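Local coordinates for protein NADH-rubredoxin oxidoreductase (Clostridium acetobutylicum, PDB 3KLJ) that catalyses the NADH-dependent reduction of rubredoxin through one bound FAD, passing electrons down a chain that scavenges dioxygen in an obligate anaerobe, at residues I88-K93 / K237-A242; N117-P122 / F150-G155; G191-D196 / R330-D335. All coordinates share one frame; numbering follows the deposited sequence. Where two conformers were deposited one is given.

Contact 1. Residues I88-K93 / K237-A242; sequences IDPNNK and KDTEIA
Ile88 and Thr239 meet where the end of strand 85-89 runs up against the loop that holds residues 237-242, their CA atoms 7.0 Å apart. The contact is carried by van der Waals approaches, apolar side chains against each other and a methyl against a carbonyl, and the methyl of Thr239 makes three of them. Thr239 CG2 sits 3.3 Å from Ile88 O, a van der Waals approach of a methyl to a carbonyl oxygen, and the same methyl lies 4.1 Å from Ile88 CB and 4.1 Å from Pro90 CD. It therefore fills the corner where the strand ends and the chain turns at Pro90, whose side chain crosses that of Thr239 at about a right angle. The second apolar pair is methyl against methyl: Ile88 CD1 lies 4.1 Å from Ile241 CD1, the two isoleucine chains again crossing nearly perpendicular.

The polar chemistry stays within the loop. Thr239 OG1 accepts from Ile241 N at 3.1 Å with an N-H...O angle of 164°, an ST turn, and the hydroxyl is also hydrogen-bonded to Ile236 O. With chi1 at 79°, OG1 stands between the backbone N and carbonyl carbon of its own residue, which leaves CG2 as the branch facing Ile88. The two bonds are consistent with a fixed rotation that leaves the methyl toward the strand.

All of this belongs to the FAD-binding domain, joining its small antiparallel sheet to the loop between strands 229-231 and 247-249. The contact packs against the parallel sheet of that domain: Ile88 also touches Leu108 and Ile110 of strand 107-110, Ile241 touches Ile110 and Ile260, and Pro90 touches Ile260 of the neighbouring strand 260-262.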
# COMPACT_ATOMS: atom_id res chain seq x y z
N ILE A 88 -11.38 -17.52 13.87
CA ILE A 88 -11.56 -16.78 15.12
C ILE A 88 -12.88 -17.20 15.75
O ILE A 88 -13.92 -17.23 15.08
CB ILE A 88 -11.55 -15.23 14.93
CG1 ILE A 88 -10.28 -14.75 14.23
CG2 ILE A 88 -11.68 -14.53 16.28
CD1 ILE A 88 -10.36 -13.29 13.75
N ASP A 89 -12.83 -17.53 17.04
CA ASP A 89 -14.01 -17.81 17.86
C ASP A 89 -14.13 -16.72 18.94
O ASP A 89 -13.62 -16.87 20.05
CB ASP A 89 -13.89 -19.22 18.46
CG ASP A 89 -15.01 -19.55 19.44
OD1 ASP A 89 -14.90 -20.61 20.08
OD2 ASP A 89 -15.99 -18.78 19.57
N PRO A 90 -14.81 -15.60 18.60
CA PRO A 90 -14.89 -14.43 19.48
C PRO A 90 -15.50 -14.64 20.86
O PRO A 90 -15.09 -13.95 21.79
CB PRO A 90 -15.75 -13.47 18.67
CG PRO A 90 -15.36 -13.77 17.25
CD PRO A 90 -15.30 -15.28 17.25
N ASN A 91 -16.47 -15.55 20.99
CA ASN A 91 -17.15 -15.78 22.27
C ASN A 91 -16.30 -16.57 23.26
O ASN A 91 -16.41 -16.39 24.47
CB ASN A 91 -18.50 -16.47 22.05
CG ASN A 91 -19.47 -15.62 21.26
OD1 ASN A 91 -20.40 -15.04 21.81
ND2 ASN A 91 -19.25 -15.54 19.95
N ASN A 92 -15.47 -17.46 22.73
CA ASN A 92 -14.54 -18.24 23.55
C ASN A 92 -13.14 -17.62 23.55
O ASN A 92 -12.23 -18.10 24.24
CB ASN A 92 -14.47 -19.69 23.07
CG ASN A 92 -15.73 -20.47 23.41
OD1 ASN A 92 -16.48 -20.87 22.52
ND2 ASN A 92 -15.95 -20.70 24.70
N LYS A 93 -12.98 -16.56 22.77
CA LYS A 93 -11.72 -15.84 22.63
C LYS A 93 -10.58 -16.78 22.24
O LYS A 93 -9.53 -16.81 22.88
CB LYS A 93 -11.40 -15.03 23.90
CG LYS A 93 -12.38 -13.89 24.16
CD LYS A 93 -11.87 -12.94 25.23
CE LYS A 93 -12.61 -11.61 25.18
NZ LYS A 93 -12.09 -10.67 26.21
N LYS A 237 -14.34 -15.04 8.05
CA LYS A 237 -15.54 -15.46 7.30
C LYS A 237 -16.73 -16.04 8.10
O LYS A 237 -17.89 -15.86 7.72
CB LYS A 237 -15.18 -16.44 6.17
CG LYS A 237 -14.62 -17.78 6.63
CD LYS A 237 -14.82 -18.89 5.60
CE LYS A 237 -13.60 -19.06 4.70
NZ LYS A 237 -12.40 -19.50 5.47
N ASP A 238 -16.42 -16.74 9.20
CA ASP A 238 -17.48 -17.37 9.99
C ASP A 238 -17.97 -16.48 11.14
O ASP A 238 -18.95 -16.81 11.80
CB ASP A 238 -17.03 -18.73 10.51
CG ASP A 238 -17.11 -19.81 9.44
OD1 ASP A 238 -17.62 -19.53 8.34
OD2 ASP A 238 -16.66 -20.95 9.72
N THR A 239 -17.32 -15.34 11.34
CA THR A 239 -17.65 -14.47 12.46
C THR A 239 -18.59 -13.35 12.05
O THR A 239 -18.90 -13.19 10.86
CB THR A 239 -16.38 -13.86 13.07
OG1 THR A 239 -15.96 -12.76 12.26
CG2 THR A 239 -15.26 -14.90 13.16
N GLU A 240 -19.03 -12.56 13.03
CA GLU A 240 -19.83 -11.39 12.75
C GLU A 240 -19.00 -10.10 12.68
O GLU A 240 -19.55 -9.01 12.81
CB GLU A 240 -20.97 -11.26 13.76
CG GLU A 240 -22.01 -12.38 13.67
CD GLU A 240 -22.60 -12.51 12.28
OE1 GLU A 240 -22.47 -13.59 11.66
OE2 GLU A 240 -23.19 -11.52 11.79
N ILE A 241 -17.69 -10.23 12.48
CA ILE A 241 -16.83 -9.06 12.35
C ILE A 241 -17.19 -8.34 11.05
O ILE A 241 -17.14 -8.92 9.96
CB ILE A 241 -15.32 -9.44 12.34
CG1 ILE A 241 -14.90 -9.99 13.72
CG2 ILE A 241 -14.45 -8.24 11.93
CD1 ILE A 241 -13.64 -10.84 13.68
N ALA A 242 -17.59 -7.08 11.17
CA ALA A 242 -18.10 -6.33 10.02
C ALA A 242 -16.97 -6.00 9.07
O ALA A 242 -15.86 -5.65 9.50
CB ALA A 242 -18.82 -5.07 10.46

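Contact 2. Residues N117-P122 / F150-G155; sequences NKIKVP and FIIGGG
Ile152, the last residue of strand 149-152, faces the extended loop 117-122 across a gap too wide for backbone pairing, its CA 8.8 Å from that of Val121. Side chains bridge that distance. Ile152 divides its two branches between two residues of the loop, and these stand two positions apart in an extended chain, so both point toward the strand. Its CD1 meets Val121 tip to tip and nestles between the two methyls, 3.5 Å from Val121 CG1 and 3.7 Å from Val121 CG2. The first of these is tighter than an ordinary carbon-carbon contact. Its other branch, CG2, takes the second partner, with Ile119 CD1 coming to 4.0 Å from Ile152 CG2.

The torsions explain the split. In Ile152 CG1 is turned away from the carbonyl carbon (chi1 -70°) and CG2 away from the backbone N, which spreads the branches to the two partners. Ile119 holds its CG1 in the less roomy place between its own N and carbonyl carbon, chi1 55°, and from there its extended chain carries CD1 across to the strand.

Thr225 of the adjacent strand 222-225 touches both Ile119 and Val121, Ile218 of helix 215-220 packs on Val121, and Phe211 lies against Ile152. The loop thus lies over the C-terminal ends of strands 149-152 and 222-225 in the NADH-binding domain. Directly after Ile152 the chain enters the glycine run Gly153-Gly155, consistent with a Rossmann-type GxGxxG turn, where Gly155 is the N-cap of helix 156-168; Gly153 has backbone angles that call for glycine. Between the two segments the attraction is dispersion among methyl groups, with Val121 and Ile152 both buried, so shape complementarity rather than directed bonding sets the fit.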
# COMPACT_ATOMS: atom_id res chain seq x y z
N ASN A 117 -3.85 -8.89 -5.72
CA ASN A 117 -4.85 -9.34 -6.68
C ASN A 117 -4.20 -10.28 -7.70
O ASN A 117 -3.15 -9.97 -8.25
CB ASN A 117 -5.48 -8.17 -7.41
CG ASN A 117 -6.29 -7.26 -6.50
OD1 ASN A 117 -6.97 -7.72 -5.58
ND2 ASN A 117 -6.21 -5.96 -6.75
N LYS A 118 -4.84 -11.41 -7.93
CA LYS A 118 -4.33 -12.38 -8.90
C LYS A 118 -5.15 -12.33 -10.17
O LYS A 118 -6.37 -12.44 -10.13
CB LYS A 118 -4.30 -13.79 -8.30
CG LYS A 118 -2.96 -14.18 -7.67
CD LYS A 118 -2.83 -13.66 -6.24
CE LYS A 118 -1.40 -13.76 -5.71
NZ LYS A 118 -1.31 -13.23 -4.30
N ILE A 119 -4.46 -12.14 -11.29
CA ILE A 119 -5.08 -12.21 -12.61
C ILE A 119 -4.43 -13.30 -13.46
O ILE A 119 -3.28 -13.67 -13.25
CB ILE A 119 -5.03 -10.86 -13.35
CG1 ILE A 119 -3.59 -10.35 -13.45
CG2 ILE A 119 -5.96 -9.84 -12.68
CD1 ILE A 119 -3.36 -9.41 -14.62
N LYS A 120 -5.19 -13.82 -14.42
CA LYS A 120 -4.64 -14.75 -15.40
C LYS A 120 -3.97 -13.96 -16.52
O LYS A 120 -4.52 -12.97 -17.00
CB LYS A 120 -5.76 -15.63 -15.96
CG LYS A 120 -5.37 -17.07 -16.17
CD LYS A 120 -5.46 -17.85 -14.86
CE LYS A 120 -5.73 -19.32 -15.13
NZ LYS A 120 -6.01 -20.06 -13.87
N VAL A 121 -2.76 -14.37 -16.89
CA VAL A 121 -2.01 -13.74 -17.98
C VAL A 121 -1.75 -14.79 -19.07
O VAL A 121 -1.09 -15.79 -18.80
CB VAL A 121 -0.66 -13.17 -17.50
CG1 VAL A 121 0.14 -12.59 -18.67
CG2 VAL A 121 -0.86 -12.11 -16.42
N PRO A 122 -2.26 -14.55 -20.30
CA PRO A 122 -2.09 -15.54 -21.36
C PRO A 122 -0.62 -15.64 -21.79
O PRO A 122 0.07 -14.62 -21.84
CB PRO A 122 -2.94 -14.98 -22.51
CG PRO A 122 -3.73 -13.84 -21.93
CD PRO A 122 -2.93 -13.33 -20.78
N PHE A 150 8.70 -8.42 -17.57
CA PHE A 150 7.53 -7.75 -18.13
C PHE A 150 6.53 -7.53 -17.00
O PHE A 150 6.01 -8.50 -16.44
CB PHE A 150 6.93 -8.57 -19.28
CG PHE A 150 5.79 -7.88 -20.00
CD1 PHE A 150 5.98 -6.63 -20.60
CD2 PHE A 150 4.55 -8.50 -20.11
CE1 PHE A 150 4.93 -6.00 -21.27
CE2 PHE A 150 3.50 -7.88 -20.78
CZ PHE A 150 3.70 -6.62 -21.36
N ILE A 151 6.31 -6.26 -16.65
CA ILE A 151 5.42 -5.90 -15.56
C ILE A 151 4.04 -5.51 -16.09
O ILE A 151 3.91 -4.55 -16.85
CB ILE A 151 6.01 -4.78 -14.65
CG1 ILE A 151 7.28 -5.28 -13.95
CG2 ILE A 151 5.01 -4.33 -13.58
CD1 ILE A 151 8.56 -4.76 -14.54
N ILE A 152 3.02 -6.27 -15.69
CA ILE A 152 1.64 -5.99 -16.07
C ILE A 152 0.95 -5.22 -14.95
O ILE A 152 0.91 -5.68 -13.79
CB ILE A 152 0.88 -7.31 -16.40
CG1 ILE A 152 1.40 -7.91 -17.72
CG2 ILE A 152 -0.63 -7.07 -16.45
CD1 ILE A 152 0.82 -9.24 -18.09
N GLY A 153 0.39 -4.06 -15.28
CA GLY A 153 -0.29 -3.22 -14.30
C GLY A 153 0.19 -1.79 -14.36
O GLY A 153 1.39 -1.53 -14.45
N GLY A 154 -0.75 -0.84 -14.31
CA GLY A 154 -0.45 0.54 -14.65
C GLY A 154 -0.13 1.50 -13.52
O GLY A 154 -0.08 2.71 -13.75
N GLY A 155 0.09 0.96 -12.32
CA GLY A 155 0.24 1.77 -11.10
C GLY A 155 1.65 2.08 -10.66
O GLY A 155 2.63 1.69 -11.30

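Contact 3. Residues G191-D196 / R330-D335; sequences GLFLKD and RSTQED
Phe193 reaches from helix 188-199 to the end of strand 327-332, its CA 8.1 Å from that of Thr332. CB leaves the helix toward the strand, and with CG anti to the backbone N (chi1 -179°) the ring is carried outward from the helix. On the side of CD2 it first meets the threonine methyl: Phe193 CD2 lies 3.8 Å from Thr332 CG2, which approaches the ring obliquely while the two side chains slide past each other in opposite directions. One atom further, Phe193 CE2 is still 4.0 Å from Thr332 CG2, but its closest neighbour is now backbone, Gln333 O at 3.2 Å. That oxygen lies at the ring edge, in the plane of the ring, and Phe193 CZ is 3.7 Å from Gln333 O. Past it, the tip atom CZ comes to 4.3 Å from both Glu334 O and Asp335 C, where the chain bends round the end of the ring.

Nearby, Lys197 NZ is hydrogen-bonded to Glu334 O, while Arg330 forms salt bridges with Asp187 and Asp189, tying the same strand to the region of the helix start. The ring is one of several links between the NADH-binding and C-terminal domains at the surface. Its edge, slightly positive at the C-H groups, faces a carbonyl oxygen, so a weak electrostatic attraction probably adds to the van der Waals contact there.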
# COMPACT_ATOMS: atom_id res chain seq x y z
N GLY A 191 -1.10 11.42 -17.39
CA GLY A 191 -0.53 10.09 -17.60
C GLY A 191 0.37 9.99 -18.82
O GLY A 191 1.39 9.28 -18.80
N LEU A 192 -0.01 10.68 -19.89
CA LEU A 192 0.80 10.69 -21.10
C LEU A 192 2.05 11.54 -20.90
O LEU A 192 3.11 11.20 -21.41
CB LEU A 192 -0.02 11.19 -22.31
CG LEU A 192 -1.09 10.20 -22.81
CD1 LEU A 192 -1.81 10.79 -24.02
CD2 LEU A 192 -0.49 8.82 -23.16
N PHE A 193 1.93 12.63 -20.14
CA PHE A 193 3.10 13.39 -19.72
C PHE A 193 4.07 12.46 -18.98
O PHE A 193 5.26 12.40 -19.31
CB PHE A 193 2.67 14.58 -18.85
CG PHE A 193 3.80 15.46 -18.39
CD1 PHE A 193 4.50 15.16 -17.21
CD2 PHE A 193 4.16 16.59 -19.11
CE1 PHE A 193 5.55 15.97 -16.78
CE2 PHE A 193 5.21 17.41 -18.68
CZ PHE A 193 5.90 17.11 -17.52
N LEU A 194 3.55 11.70 -18.01
CA LEU A 194 4.35 10.75 -17.27
C LEU A 194 4.94 9.65 -18.18
O LEU A 194 6.13 9.36 -18.12
CB LEU A 194 3.52 10.14 -16.12
CG LEU A 194 4.23 9.12 -15.22
CD1 LEU A 194 5.30 9.82 -14.38
CD2 LEU A 194 3.21 8.41 -14.32
N LYS A 195 4.11 9.06 -19.03
CA LYS A 195 4.58 8.05 -20.00
C LYS A 195 5.78 8.56 -20.81
O LYS A 195 6.76 7.84 -20.97
CB LYS A 195 3.45 7.63 -20.95
CG LYS A 195 3.85 6.51 -21.93
CD LYS A 195 2.87 6.37 -23.08
CE LYS A 195 3.32 5.27 -24.04
NZ LYS A 195 4.64 5.54 -24.71
N ASP A 196 5.70 9.80 -21.30
CA ASP A 196 6.78 10.42 -22.08
C ASP A 196 8.06 10.54 -21.26
O ASP A 196 9.14 10.14 -21.71
CB ASP A 196 6.35 11.81 -22.60
CG ASP A 196 7.53 12.72 -22.96
OD1 ASP A 196 8.46 12.28 -23.67
OD2 ASP A 196 7.52 13.89 -22.54
N ARG A 330 -5.29 23.32 -16.81
CA ARG A 330 -4.18 22.43 -17.09
C ARG A 330 -2.97 23.25 -17.52
O ARG A 330 -3.11 24.26 -18.20
CB ARG A 330 -4.59 21.45 -18.19
CG ARG A 330 -3.59 20.36 -18.52
CD ARG A 330 -4.19 19.35 -19.51
NE ARG A 330 -5.26 18.55 -18.91
CZ ARG A 330 -6.57 18.73 -19.12
NH1 ARG A 330 -7.01 19.68 -19.95
NH2 ARG A 330 -7.45 17.94 -18.51
N SER A 331 -1.78 22.81 -17.10
CA SER A 331 -0.52 23.40 -17.56
C SER A 331 0.49 22.31 -17.86
O SER A 331 0.73 21.44 -17.01
CB SER A 331 0.04 24.36 -16.50
OG SER A 331 1.34 24.81 -16.85
N THR A 332 1.05 22.34 -19.06
CA THR A 332 2.13 21.43 -19.43
C THR A 332 3.39 22.24 -19.68
O THR A 332 3.41 23.14 -20.53
CB THR A 332 1.77 20.60 -20.70
OG1 THR A 332 0.56 19.87 -20.47
CG2 THR A 332 2.89 19.63 -21.06
N GLN A 333 4.44 21.93 -18.93
CA GLN A 333 5.75 22.57 -19.10
C GLN A 333 6.79 21.47 -19.32
O GLN A 333 6.45 20.30 -19.29
CB GLN A 333 6.08 23.41 -17.87
CG GLN A 333 5.12 24.56 -17.63
CD GLN A 333 5.37 25.26 -16.31
OE1 GLN A 333 6.52 25.50 -15.93
NE2 GLN A 333 4.30 25.60 -15.60
N GLU A 334 8.05 21.86 -19.53
CA GLU A 334 9.13 20.89 -19.74
C GLU A 334 9.42 20.07 -18.48
O GLU A 334 9.70 18.89 -18.56
CB GLU A 334 10.40 21.60 -20.24
CG GLU A 334 11.56 20.66 -20.64
CD GLU A 334 11.29 19.83 -21.90
OE1 GLU A 334 10.85 20.40 -22.92
OE2 GLU A 334 11.54 18.60 -21.87
N ASP A 335 9.32 20.71 -17.32
CA ASP A 335 9.70 20.13 -16.05
C ASP A 335 8.51 19.66 -15.21
O ASP A 335 8.68 18.88 -14.28
CB ASP A 335 10.53 21.14 -15.23
CG ASP A 335 10.00 22.58 -15.33
OD1 ASP A 335 9.85 23.24 -14.28
OD2 ASP A 335 9.74 23.06 -16.46

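In the fold
The three contacts are spread across the three domains. Contact 1 lies within the FAD-binding domain, contact 2 within the NADH-binding domain, and contact 3 joins the NADH-binding domain to the C-terminal one. At contact 1 the side chain of Ile88 is about 9 Å from the bound FAD and about 6 Å from that of Ala85, an FAD-binding residue. Along the chain contact 2 is nested inside the loop that contact 1 closes, with centres about 34 Å apart. Contacts 2 and 3 approach to about 7 Å between nearest atoms without touching, whereas contacts 1 and 3, whose centres are about 50 Å apart, lie on opposite sides of the molecule's centre.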